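Local coordinates for protein BIFUNCTIONAL PROTEIN Proline utilization A (PutA) (Corynebacterium freiburgense, PDB 5UX5) that oxidises proline to glutamate in two steps, pairing an FAD-dependent proline dehydrogenase with an NAD-dependent aldehyde dehydrogenase in one polypeptide, at residues W200-N205 with S478-A483; I698-S703 with V731-D736. All blocks are in the same frame, centred on the assembly; numbering follows the deposited sequence.

Contact 1 of 2, residues W200-N205 with S478-A483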
ATOM      1  N   TRP A 200      13.466   2.186  -5.939  1.00 28.38           N
ATOM      2  CA  TRP A 200      14.178   3.431  -5.667  1.00 32.25           C
ATOM      3  C   TRP A 200      15.667   3.351  -5.957  1.00 39.08           C
ATOM      4  O   TRP A 200      16.350   4.379  -5.900  1.00 44.08           O
ATOM      5  CB  TRP A 200      13.979   3.857  -4.207  1.00 27.89           C
ATOM      6  CG  TRP A 200      12.565   4.285  -3.931  1.00 29.10           C
ATOM      7  CD1 TRP A 200      11.560   3.505  -3.452  1.00 26.43           C
ATOM      8  CD2 TRP A 200      12.006   5.579  -4.134  1.00 31.47           C
ATOM      9  NE1 TRP A 200      10.417   4.228  -3.332  1.00 28.62           N
ATOM     10  CE2 TRP A 200      10.651   5.508  -3.750  1.00 32.49           C
ATOM     11  CE3 TRP A 200      12.516   6.793  -4.602  1.00 34.66           C
ATOM     12  CZ2 TRP A 200       9.778   6.606  -3.838  1.00 30.00           C
ATOM     13  CZ3 TRP A 200      11.652   7.887  -4.682  1.00 39.04           C
ATOM     14  CH2 TRP A 200      10.295   7.782  -4.300  1.00 32.77           C
ATOM     15  N   ASP A 201      16.184   2.174  -6.282  1.00 39.61           N
ATOM     16  CA  ASP A 201      17.615   1.970  -6.456  1.00 40.38           C
ATOM     17  C   ASP A 201      17.844   1.421  -7.855  1.00 39.82           C
ATOM     18  O   ASP A 201      18.128   0.233  -8.013  1.00 43.48           O
ATOM     19  CB  ASP A 201      18.156   1.024  -5.386  1.00 40.96           C
ATOM     20  CG  ASP A 201      19.676   0.875  -5.445  1.00 51.21           C
ATOM     21  OD1 ASP A 201      20.331   1.817  -5.948  1.00 60.05           O
ATOM     22  OD2 ASP A 201      20.214  -0.174  -4.991  1.00 32.17           O
ATOM     23  N   ILE A 202      17.723   2.287  -8.868  1.00 29.68           N
ATOM     24  CA  ILE A 202      17.898   1.810 -10.238  1.00 29.79           C
ATOM     25  C   ILE A 202      19.357   1.444 -10.498  1.00 31.00           C
ATOM     26  O   ILE A 202      19.624   0.395 -11.082  1.00 31.17           O
ATOM     27  CB  ILE A 202      17.384   2.845 -11.266  1.00 29.51           C
ATOM     28  CG1 ILE A 202      17.235   2.184 -12.626  1.00 34.56           C
ATOM     29  CG2 ILE A 202      18.320   3.997 -11.441  1.00 30.46           C
ATOM     30  CD1 ILE A 202      16.526   3.030 -13.627  1.00 31.09           C
ATOM     31  N   ASP A 203      20.312   2.219  -9.944  1.00 32.29           N
ATOM     32  CA  ASP A 203      21.742   1.958 -10.152  1.00 35.05           C
ATOM     33  C   ASP A 203      22.129   0.606  -9.577  1.00 38.94           C
ATOM     34  O   ASP A 203      22.836  -0.178 -10.220  1.00 44.98           O
ATOM     35  CB  ASP A 203      22.627   3.036  -9.496  1.00 34.28           C
ATOM     36  CG  ASP A 203      22.382   4.465 -10.015  1.00 48.87           C
ATOM     37  OD1 ASP A 203      21.780   4.669 -11.087  1.00 57.79           O
ATOM     38  OD2 ASP A 203      22.838   5.410  -9.338  1.00 48.08           O
ATOM     39  N   GLY A 204      21.677   0.327  -8.354  1.00 36.54           N
ATOM     40  CA  GLY A 204      22.009  -0.925  -7.708  1.00 33.57           C
ATOM     41  C   GLY A 204      21.292  -2.098  -8.330  1.00 39.67           C
ATOM     42  O   GLY A 204      21.855  -3.188  -8.457  1.00 49.57           O
ATOM     43  N   ASN A 205      20.036  -1.904  -8.707  1.00 33.52           N
ATOM     44  CA  ASN A 205      19.318  -2.979  -9.370  1.00 32.54           C
ATOM     45  C   ASN A 205      19.997  -3.352 -10.679  1.00 39.09           C
ATOM     46  O   ASN A 205      20.104  -4.539 -11.011  1.00 31.87           O
ATOM     47  CB  ASN A 205      17.862  -2.575  -9.585  1.00 31.98           C
ATOM     48  CG  ASN A 205      17.089  -2.459  -8.275  1.00 42.43           C
ATOM     49  OD1 ASN A 205      17.670  -2.419  -7.191  1.00 54.64           O
ATOM     50  ND2 ASN A 205      15.777  -2.407  -8.374  1.00 47.28           N
ATOM     51  N   SER A 478      12.664  11.284 -13.392  1.00 39.20           N
ATOM     52  CA  SER A 478      12.866  12.537 -12.665  1.00 39.63           C
ATOM     53  C   SER A 478      12.707  12.337 -11.161  1.00 35.29           C
ATOM     54  O   SER A 478      13.384  13.016 -10.378  1.00 36.27           O
ATOM     55  CB  SER A 478      11.939  13.650 -13.180  1.00 29.47           C
ATOM     56  OG  SER A 478      10.595  13.246 -13.372  1.00 38.28           O
ATOM     57  N   THR A 479      11.860  11.385 -10.749  1.00 38.60           N
ATOM     58  CA  THR A 479      11.697  11.049  -9.334  1.00 38.09           C
ATOM     59  C   THR A 479      12.951  10.400  -8.777  1.00 40.04           C
ATOM     60  O   THR A 479      13.459  10.811  -7.724  1.00 41.64           O
ATOM     61  CB  THR A 479      10.516  10.105  -9.169  1.00 36.75           C
ATOM     62  OG1 THR A 479       9.360  10.716  -9.733  1.00 51.30           O
ATOM     63  CG2 THR A 479      10.266   9.767  -7.707  1.00 32.56           C
ATOM     64  N   LEU A 480      13.455   9.367  -9.469  1.00 36.11           N
ATOM     65  CA  LEU A 480      14.713   8.717  -9.093  1.00 40.56           C
ATOM     66  C   LEU A 480      15.886   9.687  -9.112  1.00 42.25           C
ATOM     67  O   LEU A 480      16.910   9.416  -8.477  1.00 49.54           O
ATOM     68  CB  LEU A 480      15.012   7.534 -10.022  1.00 29.44           C
ATOM     69  CG  LEU A 480      13.925   6.455  -9.990  1.00 30.08           C
ATOM     70  CD1 LEU A 480      14.177   5.360 -11.009  1.00 36.54           C
ATOM     71  CD2 LEU A 480      13.800   5.882  -8.591  1.00 38.96           C
ATOM     72  N   GLU A 481      15.755  10.822  -9.799  1.00 34.57           N
ATOM     73  CA  GLU A 481      16.867  11.754  -9.827  1.00 36.01           C
ATOM     74  C   GLU A 481      16.943  12.551  -8.530  1.00 45.09           C
ATOM     75  O   GLU A 481      18.036  12.679  -7.957  1.00 51.08           O
ATOM     76  CB  GLU A 481      16.771  12.671 -11.051  1.00 40.80           C
ATOM     77  CG  GLU A 481      17.760  13.872 -11.093  1.00 58.71           C
ATOM     78  CD  GLU A 481      19.273  13.533 -10.896  1.00 65.53           C
ATOM     79  OE1 GLU A 481      20.043  14.479 -10.588  1.00 64.05           O
ATOM     80  OE2 GLU A 481      19.707  12.366 -11.071  1.00 61.67           O
ATOM     81  N   TRP A 482      15.800  13.082  -8.034  1.00 31.08           N
ATOM     82  CA  TRP A 482      15.859  13.817  -6.771  1.00 31.37           C
ATOM     83  C   TRP A 482      15.980  12.885  -5.568  1.00 35.33           C
ATOM     84  O   TRP A 482      16.475  13.309  -4.514  1.00 42.51           O
ATOM     85  CB  TRP A 482      14.663  14.790  -6.603  1.00 31.59           C
ATOM     86  CG  TRP A 482      13.246  14.227  -6.485  1.00 34.98           C
ATOM     87  CD1 TRP A 482      12.223  14.398  -7.381  1.00 34.79           C
ATOM     88  CD2 TRP A 482      12.697  13.447  -5.401  1.00 36.17           C
ATOM     89  NE1 TRP A 482      11.076  13.770  -6.934  1.00 38.92           N
ATOM     90  CE2 TRP A 482      11.339  13.178  -5.722  1.00 41.20           C
ATOM     91  CE3 TRP A 482      13.216  12.951  -4.194  1.00 28.65           C
ATOM     92  CZ2 TRP A 482      10.499  12.420  -4.880  1.00 35.95           C
ATOM     93  CZ3 TRP A 482      12.389  12.201  -3.362  1.00 39.47           C
ATOM     94  CH2 TRP A 482      11.042  11.941  -3.711  1.00 33.87           C
ATOM     95  N   ALA A 483      15.602  11.613  -5.719  1.00 35.84           N
ATOM     96  CA  ALA A 483      15.833  10.645  -4.651  1.00 47.44           C
ATOM     97  C   ALA A 483      17.333  10.433  -4.397  1.00 49.28           C
ATOM     98  O   ALA A 483      17.750  10.219  -3.247  1.00 47.26           O
ATOM     99  CB  ALA A 483      15.130   9.329  -5.005  1.00 40.51           C
TER

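Contact 2 of 2, residues I698-S703 with V731-D736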
ATOM      1  N   ILE A 698      -2.209 -11.640  11.197  1.00 34.99           N
ATOM      2  CA  ILE A 698      -2.866 -11.937   9.924  1.00 30.68           C
ATOM      3  C   ILE A 698      -3.157 -13.424   9.896  1.00 36.97           C
ATOM      4  O   ILE A 698      -2.236 -14.244  10.021  1.00 50.46           O
ATOM      5  CB  ILE A 698      -2.019 -11.516   8.711  1.00 31.97           C
ATOM      6  CG1 ILE A 698      -1.902 -10.004   8.624  1.00 32.33           C
ATOM      7  CG2 ILE A 698      -2.522 -12.132   7.385  1.00 27.94           C
ATOM      8  CD1 ILE A 698      -1.028  -9.604   7.443  1.00 43.26           C
ATOM      9  N   ILE A 699      -4.428 -13.775   9.726  1.00 34.80           N
ATOM     10  CA  ILE A 699      -4.837 -15.171   9.581  1.00 37.41           C
ATOM     11  C   ILE A 699      -4.756 -15.587   8.108  1.00 33.95           C
ATOM     12  O   ILE A 699      -5.238 -14.873   7.215  1.00 32.79           O
ATOM     13  CB  ILE A 699      -6.252 -15.387  10.138  1.00 31.60           C
ATOM     14  CG1 ILE A 699      -6.303 -15.021  11.623  1.00 31.82           C
ATOM     15  CG2 ILE A 699      -6.696 -16.802   9.892  1.00 32.95           C
ATOM     16  CD1 ILE A 699      -7.668 -15.223  12.237  1.00 32.30           C
ATOM     17  N   VAL A 700      -4.151 -16.747   7.864  1.00 32.13           N
ATOM     18  CA  VAL A 700      -3.992 -17.333   6.544  1.00 32.25           C
ATOM     19  C   VAL A 700      -4.603 -18.723   6.591  1.00 39.84           C
ATOM     20  O   VAL A 700      -4.091 -19.609   7.285  1.00 43.32           O
ATOM     21  CB  VAL A 700      -2.516 -17.400   6.128  1.00 37.00           C
ATOM     22  CG1 VAL A 700      -2.350 -17.983   4.689  1.00 32.36           C
ATOM     23  CG2 VAL A 700      -1.879 -16.028   6.281  1.00 31.04           C
ATOM     24  N   THR A 701      -5.661 -18.927   5.838  1.00 38.00           N
ATOM     25  CA  THR A 701      -6.368 -20.194   5.753  1.00 44.19           C
ATOM     26  C   THR A 701      -6.008 -20.896   4.458  1.00 42.43           C
ATOM     27  O   THR A 701      -5.591 -20.250   3.496  1.00 40.48           O
ATOM     28  CB  THR A 701      -7.884 -19.958   5.812  1.00 41.16           C
ATOM     29  OG1 THR A 701      -8.360 -19.545   4.522  1.00 38.10           O
ATOM     30  CG2 THR A 701      -8.220 -18.902   6.848  1.00 34.25           C
ATOM     31  N   PRO A 702      -6.229 -22.209   4.358  1.00 42.23           N
ATOM     32  CA  PRO A 702      -5.848 -22.919   3.124  1.00 44.00           C
ATOM     33  C   PRO A 702      -6.475 -22.360   1.858  1.00 45.95           C
ATOM     34  O   PRO A 702      -5.914 -22.567   0.773  1.00 52.88           O
ATOM     35  CB  PRO A 702      -6.322 -24.356   3.383  1.00 39.32           C
ATOM     36  CG  PRO A 702      -6.320 -24.491   4.835  1.00 39.99           C
ATOM     37  CD  PRO A 702      -6.744 -23.141   5.374  1.00 47.58           C
ATOM     38  N   SER A 703      -7.580 -21.615   1.959  1.00 39.37           N
ATOM     39  CA  SER A 703      -8.248 -21.026   0.800  1.00 37.60           C
ATOM     40  C   SER A 703      -7.607 -19.717   0.334  1.00 35.14           C
ATOM     41  O   SER A 703      -8.210 -18.987  -0.449  1.00 33.53           O
ATOM     42  CB  SER A 703      -9.730 -20.811   1.114  1.00 40.28           C
ATOM     43  OG  SER A 703     -10.390 -22.049   1.319  1.00 45.84           O
ATOM     44  N   VAL A 731       1.474 -14.225  12.387  1.00 34.44           N
ATOM     45  CA  VAL A 731       0.709 -14.850  11.319  1.00 40.25           C
ATOM     46  C   VAL A 731       0.177 -16.175  11.880  1.00 40.83           C
ATOM     47  O   VAL A 731       0.937 -16.974  12.450  1.00 42.27           O
ATOM     48  CB  VAL A 731       1.567 -15.015  10.027  1.00 42.34           C
ATOM     49  CG1 VAL A 731       2.791 -15.844  10.264  1.00 33.56           C
ATOM     50  CG2 VAL A 731       0.780 -15.579   8.840  1.00 32.08           C
ATOM     51  N   ILE A 732      -1.136 -16.370  11.775  1.00 33.76           N
ATOM     52  CA  ILE A 732      -1.820 -17.547  12.306  1.00 42.72           C
ATOM     53  C   ILE A 732      -2.306 -18.337  11.105  1.00 44.85           C
ATOM     54  O   ILE A 732      -3.185 -17.871  10.371  1.00 47.26           O
ATOM     55  CB  ILE A 732      -3.012 -17.181  13.206  1.00 46.66           C
ATOM     56  CG1 ILE A 732      -2.644 -16.190  14.294  1.00 44.70           C
ATOM     57  CG2 ILE A 732      -3.625 -18.410  13.843  1.00 37.34           C
ATOM     58  CD1 ILE A 732      -3.866 -15.744  15.020  1.00 38.00           C
ATOM     59  N   LEU A 733      -1.748 -19.524  10.901  1.00 36.60           N
ATOM     60  CA  LEU A 733      -2.091 -20.379   9.775  1.00 41.32           C
ATOM     61  C   LEU A 733      -3.098 -21.426  10.221  1.00 44.45           C
ATOM     62  O   LEU A 733      -2.898 -22.079  11.252  1.00 45.77           O
ATOM     63  CB  LEU A 733      -0.850 -21.078   9.238  1.00 42.86           C
ATOM     64  CG  LEU A 733       0.399 -20.233   9.169  1.00 36.93           C
ATOM     65  CD1 LEU A 733       1.534 -21.113   8.709  1.00 38.75           C
ATOM     66  CD2 LEU A 733       0.151 -19.146   8.188  1.00 35.45           C
ATOM     67  N   VAL A 734      -4.182 -21.577   9.466  1.00 42.66           N
ATOM     68  CA  VAL A 734      -5.167 -22.619   9.746  1.00 44.09           C
ATOM     69  C   VAL A 734      -4.841 -23.846   8.909  1.00 47.58           C
ATOM     70  O   VAL A 734      -4.683 -23.751   7.682  1.00 42.11           O
ATOM     71  CB  VAL A 734      -6.601 -22.141   9.478  1.00 39.86           C
ATOM     72  CG1 VAL A 734      -7.551 -23.275   9.762  1.00 40.54           C
ATOM     73  CG2 VAL A 734      -6.946 -20.937  10.357  1.00 38.56           C
ATOM     74  N   GLY A 735      -4.699 -24.989   9.573  1.00 50.98           N
ATOM     75  CA  GLY A 735      -4.385 -26.196   8.835  1.00 53.20           C
ATOM     76  C   GLY A 735      -3.061 -26.078   8.107  1.00 52.76           C
ATOM     77  O   GLY A 735      -2.086 -25.513   8.621  1.00 42.84           O
ATOM     78  N   ASP A 736      -3.028 -26.627   6.891  1.00 54.98           N
ATOM     79  CA  ASP A 736      -1.835 -26.687   6.054  1.00 62.97           C
ATOM     80  C   ASP A 736      -1.962 -25.667   4.926  1.00 58.27           C
ATOM     81  O   ASP A 736      -2.934 -25.697   4.161  1.00 58.35           O
ATOM     82  CB  ASP A 736      -1.636 -28.103   5.502  1.00 76.14           C
ATOM     83  CG  ASP A 736      -0.501 -28.192   4.486  1.00 85.10           C
ATOM     84  OD1 ASP A 736       0.662 -27.932   4.860  1.00 89.58           O
ATOM     85  OD2 ASP A 736      -0.764 -28.543   3.314  1.00 87.89           O
TER

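Contact 1 of 2, residues W200-N205 with S478-A483
Trp200 reaches out from the loop that leads into helix 202-221 and points the six-membered half of its indole at one side of helix 477-484. With chi1 at -69°, CG stands anti to the carbonyl carbon and beside the backbone N, which carries the benzo ring over to the other segment. Ala483 meets the ring at its edge, near the ring plane, with CB 3.7 Å from Trp200 CE3; a methyl group is small enough to let the indole come close to the helix backbone. One turn earlier, Thr479 presents CG2 obliquely, 3.8 Å from Trp200 CZ3. Its CG2 lies anti to the backbone N, so the threonine divides its labour: the methyl packs on the tryptophan, while OG1 hydrogen-bonds to the carbonyl O of Asp473. Trp482 adds a looser touch, its CH2 4.2 Å from Trp200 CZ3.

Leu480 fills the angle between the indole and the backbone that bears it. The two branches part company: CD2 lies 3.8 Å from Trp200 CA, whereas CD1 packs against Ile202 CB at 4.1 Å. A forked aliphatic chain suits a place with two apolar neighbours. Between the two segments the contact is apolar. Within the first segment Asp201 acts as N-cap: its OD1 accepts from Gly204 N at 3.1 Å, the donor standing above the carboxylate plane, and so ties up an amide of the first helical turn.

The start of helix 202-221, in the TIM-barrel proline dehydrogenase part, thus meets the short helix 477-484. That helix packs in turn on the aldehyde dehydrogenase part, Ala483 on Ile550 of helix 550-574 and Trp482 on helix 535-544, so the contact lies where the two catalytic parts come together.

Contact 2 of 2, residues I698-S703 with V731-D736
Strands 698-700 and 731-734 run parallel, 4.7 Å apart at closest approach with their directions 21° apart, and pair Ile698 with Val731, Ile699 with Ile732 and Val700 with Leu733. Three hydrogen bonds join them in the alternating parallel pattern: Ile732 N donates to Ile698 O, Val700 N to Ile732 O at 2.9 Å, and Val734 N to Val700 O. The last two lie in the carbonyl plane, whereas Ile698 O is approached from above its plane. Each acceptor also takes a CA-H contact, such as that from Leu733 CA to Val700 O at 3.3 Å.

On the face bearing Val700, the Val700 and Val731 side chains cross obliquely, Val700 CG2 lying 3.7 Å from Val731 CG2. Leu733 runs alongside Val700, pointing the same way, and sets CD2 3.8 Å from Val700 CB. Phe740 of helix 740-750 packs on Val700, Val731 and Leu733. The other face carries Ile699 and Ile732, with Ile699 CG1 4.2 Å from Ile732 CD1; Ala836 of helix 833-841 touches both, and Val734 as well. Beta-branched residues suit such strands, since they accept the extended backbone and offer apolar branches to the helices.

Together with helix 706-718 the pair forms a beta-alpha-beta unit in the aldehyde dehydrogenase part. Strands 845-852 and 824-830 flank it, so both strands lie inside their sheet.

Beyond Val700 the pairing gives way to loop. Thr701 turns OG1 to Glu858, a hydrogen bond outside the pair. Pro702, which has no N-H to offer, rests its ring over the departing chain, CD 3.2 Å from Val734 O. Gly735 follows with positive phi (61°), a conformation glycine adopts easily, and the chain passes on to exposed, poorly ordered Asp736.

How the contacts relate
Both contacts are largely buried, yet contact 1 joins segments 273 residues apart in sequence, whereas contact 2 ties neighbouring strands of a single beta-alpha-beta unit. Contact 1 depends on side chains, with one indole set against a short helix, and holds the proline dehydrogenase part to a helix later in the chain. Contact 2 rests first on backbone hydrogen bonds, with aliphatic side chains on both faces of a sheet in the aldehyde dehydrogenase part; its loop end reaches the surface at Pro702 and Asp736. They share no element: their centres lie 37 Å apart, on opposite sides of the chain's centre, with nearest atoms about 21 Å apart.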